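Side-chain contact in HTH-type transcriptional regulator LysG (Mycobacterium tuberculosis, PDB 3ISP), which binds DNA as a homodimeric LysR-family transcription factor, probably activating expression of the exporter LysE and repressing its own gene: residues A[180-184]-A[185-189]. Sequence-based numbering, arbitrary orientation.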
ATOM      1  N   ASP A 180      -4.369   9.465  40.345  1.00 82.95           N
ATOM      2  CA  ASP A 180      -5.185  10.664  40.452  1.00 81.63           C
ATOM      3  C   ASP A 180      -6.354  10.678  39.480  1.00 84.67           C
ATOM      4  O   ASP A 180      -7.013  11.701  39.316  1.00 85.68           O
ATOM      5  CB  ASP A 180      -4.328  11.916  40.282  1.00 83.03           C
ATOM      6  CG  ASP A 180      -3.645  12.323  41.573  1.00 91.93           C
ATOM      7  OD1 ASP A 180      -4.019  11.764  42.629  1.00 90.27           O
ATOM      8  OD2 ASP A 180      -2.743  13.193  41.538  1.00 95.45           O
ATOM      9  N   GLY A 181      -6.608   9.536  38.846  1.00 83.22           N
ATOM     10  CA  GLY A 181      -7.721   9.403  37.925  1.00 77.16           C
ATOM     11  C   GLY A 181      -7.360   9.634  36.468  1.00 76.92           C
ATOM     12  O   GLY A 181      -6.195   9.823  36.122  1.00 78.19           O
ATOM     13  N   PHE A 182      -8.380   9.648  35.616  1.00 75.68           N
ATOM     14  CA  PHE A 182      -8.187   9.631  34.172  1.00 74.74           C
ATOM     15  C   PHE A 182      -8.150  11.038  33.563  1.00 81.39           C
ATOM     16  O   PHE A 182      -8.974  11.398  32.714  1.00 79.29           O
ATOM     17  CB  PHE A 182      -9.268   8.752  33.516  1.00 74.30           C
ATOM     18  CG  PHE A 182      -8.912   8.272  32.136  1.00 75.83           C
ATOM     19  CD1 PHE A 182      -7.602   7.930  31.818  1.00 75.24           C
ATOM     20  CD2 PHE A 182      -9.888   8.149  31.160  1.00 69.85           C
ATOM     21  CE1 PHE A 182      -7.275   7.490  30.545  1.00 71.12           C
ATOM     22  CE2 PHE A 182      -9.569   7.709  29.885  1.00 68.32           C
ATOM     23  CZ  PHE A 182      -8.264   7.381  29.577  1.00 68.54           C
ATOM     24  N   THR A 183      -7.172  11.824  33.999  1.00 79.64           N
ATOM     25  CA  THR A 183      -6.995  13.180  33.503  1.00 78.24           C
ATOM     26  C   THR A 183      -6.305  13.192  32.145  1.00 79.48           C
ATOM     27  O   THR A 183      -5.676  12.215  31.762  1.00 83.31           O
ATOM     28  CB  THR A 183      -6.145  13.981  34.478  1.00 81.91           C
ATOM     29  OG1 THR A 183      -6.649  13.783  35.803  1.00 82.14           O
ATOM     30  CG2 THR A 183      -6.176  15.467  34.129  1.00 91.34           C
ATOM     31  N   ALA A 184      -6.414  14.301  31.421  1.00 78.43           N
ATOM     32  CA  ALA A 184      -5.708  14.449  30.148  1.00 83.85           C
ATOM     33  C   ALA A 184      -4.193  14.646  30.333  1.00 83.03           C
ATOM     34  O   ALA A 184      -3.422  14.586  29.373  1.00 80.89           O
ATOM     35  CB  ALA A 184      -6.311  15.590  29.322  1.00 80.16           C
ATOM     36  N   ALA A 185      -3.770  14.893  31.566  1.00 80.48           N
ATOM     37  CA  ALA A 185      -2.345  14.978  31.858  1.00 83.79           C
ATOM     38  C   ALA A 185      -1.848  13.586  32.194  1.00 82.45           C
ATOM     39  O   ALA A 185      -0.708  13.227  31.887  1.00 79.98           O
ATOM     40  CB  ALA A 185      -2.076  15.939  33.018  1.00 80.43           C
ATOM     41  N   ALA A 186      -2.714  12.805  32.833  1.00 82.65           N
ATOM     42  CA  ALA A 186      -2.400  11.424  33.173  1.00 81.13           C
ATOM     43  C   ALA A 186      -2.496  10.537  31.937  1.00 77.82           C
ATOM     44  O   ALA A 186      -1.668   9.650  31.742  1.00 75.65           O
ATOM     45  CB  ALA A 186      -3.324  10.916  34.271  1.00 76.28           C
ATOM     46  N   ALA A 187      -3.498  10.799  31.098  1.00 75.81           N
ATOM     47  CA  ALA A 187      -3.737   9.996  29.900  1.00 76.32           C
ATOM     48  C   ALA A 187      -2.695  10.230  28.811  1.00 76.00           C
ATOM     49  O   ALA A 187      -2.547   9.418  27.897  1.00 76.24           O
ATOM     50  CB  ALA A 187      -5.137  10.243  29.360  1.00 77.44           C
ATOM     51  N   ALA A 188      -1.979  11.344  28.910  1.00 76.99           N
ATOM     52  CA  ALA A 188      -0.883  11.639  27.997  1.00 73.18           C
ATOM     53  C   ALA A 188       0.371  10.874  28.399  1.00 71.05           C
ATOM     54  O   ALA A 188       1.313  10.758  27.616  1.00 66.41           O
ATOM     55  CB  ALA A 188      -0.600  13.121  27.987  1.00 78.86           C
ATOM     56  N   LYS A 189       0.383  10.356  29.625  1.00 73.49           N
ATOM     57  CA  LYS A 189       1.562   9.667  30.141  1.00 76.56           C
ATOM     58  C   LYS A 189       1.359   8.164  30.349  1.00 72.60           C
ATOM     59  O   LYS A 189       2.252   7.370  30.063  1.00 69.37           O
ATOM     60  CB  LYS A 189       2.065  10.332  31.426  1.00 72.34           C
ATOM     61  CG  LYS A 189       2.508  11.769  31.227  1.00 78.23           C
ATOM     62  CD  LYS A 189       3.335  12.267  32.404  1.00 87.84           C
ATOM     63  CE  LYS A 189       2.530  12.253  33.694  1.00 90.73           C
ATOM     64  NZ  LYS A 189       3.389  12.503  34.892  1.00108.54           N
TER
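Phe182 and Ala187 make the apolar part of this local contact: the ring atom CE1 of Phe182 lies 3.7 Å from CB of Ala187, the methyl approaching the ring obliquely. CB of Phe182 leaves the backbone away from 185-189, but with CG anti to the backbone N (chi1 -160°) CE1 on one side of the ring comes back near the methyl of Ala187. The methyl of Ala186 lies beside the backbone of the preceding turn, CB sitting 3.6 Å from the carbonyl O of Gly181. Farther along, CB of Ala188 packs 3.5 Å from the carbonyl O of Ala184.

A backbone hydrogen bond runs from N of Ala187 to O of Thr183 at 2.7 Å. It has the i to i+4 spacing of an alpha-helical bond, though 185-188 have helical backbone angles without the regular series of bonds. Just upstream, Phe182 is the centre of an inverse gamma turn, in which N of Thr183 makes a weak bond to O of Gly181, 3.1 Å away. At the backbone angles of Gly181 a CB would press against the carbonyl O of Asp180, which by itself calls for a residue without one.

This alanine-rich turn lies at the surface of the LysR substrate-binding domain, in the loop between helices 171-177 and 201-210. Phe182 fastens it inward, meeting Phe210 and Trp237 edge-to-face and packing on Leu205 of helix 201-210 and on Val257 and Cys258 of strand 255-271.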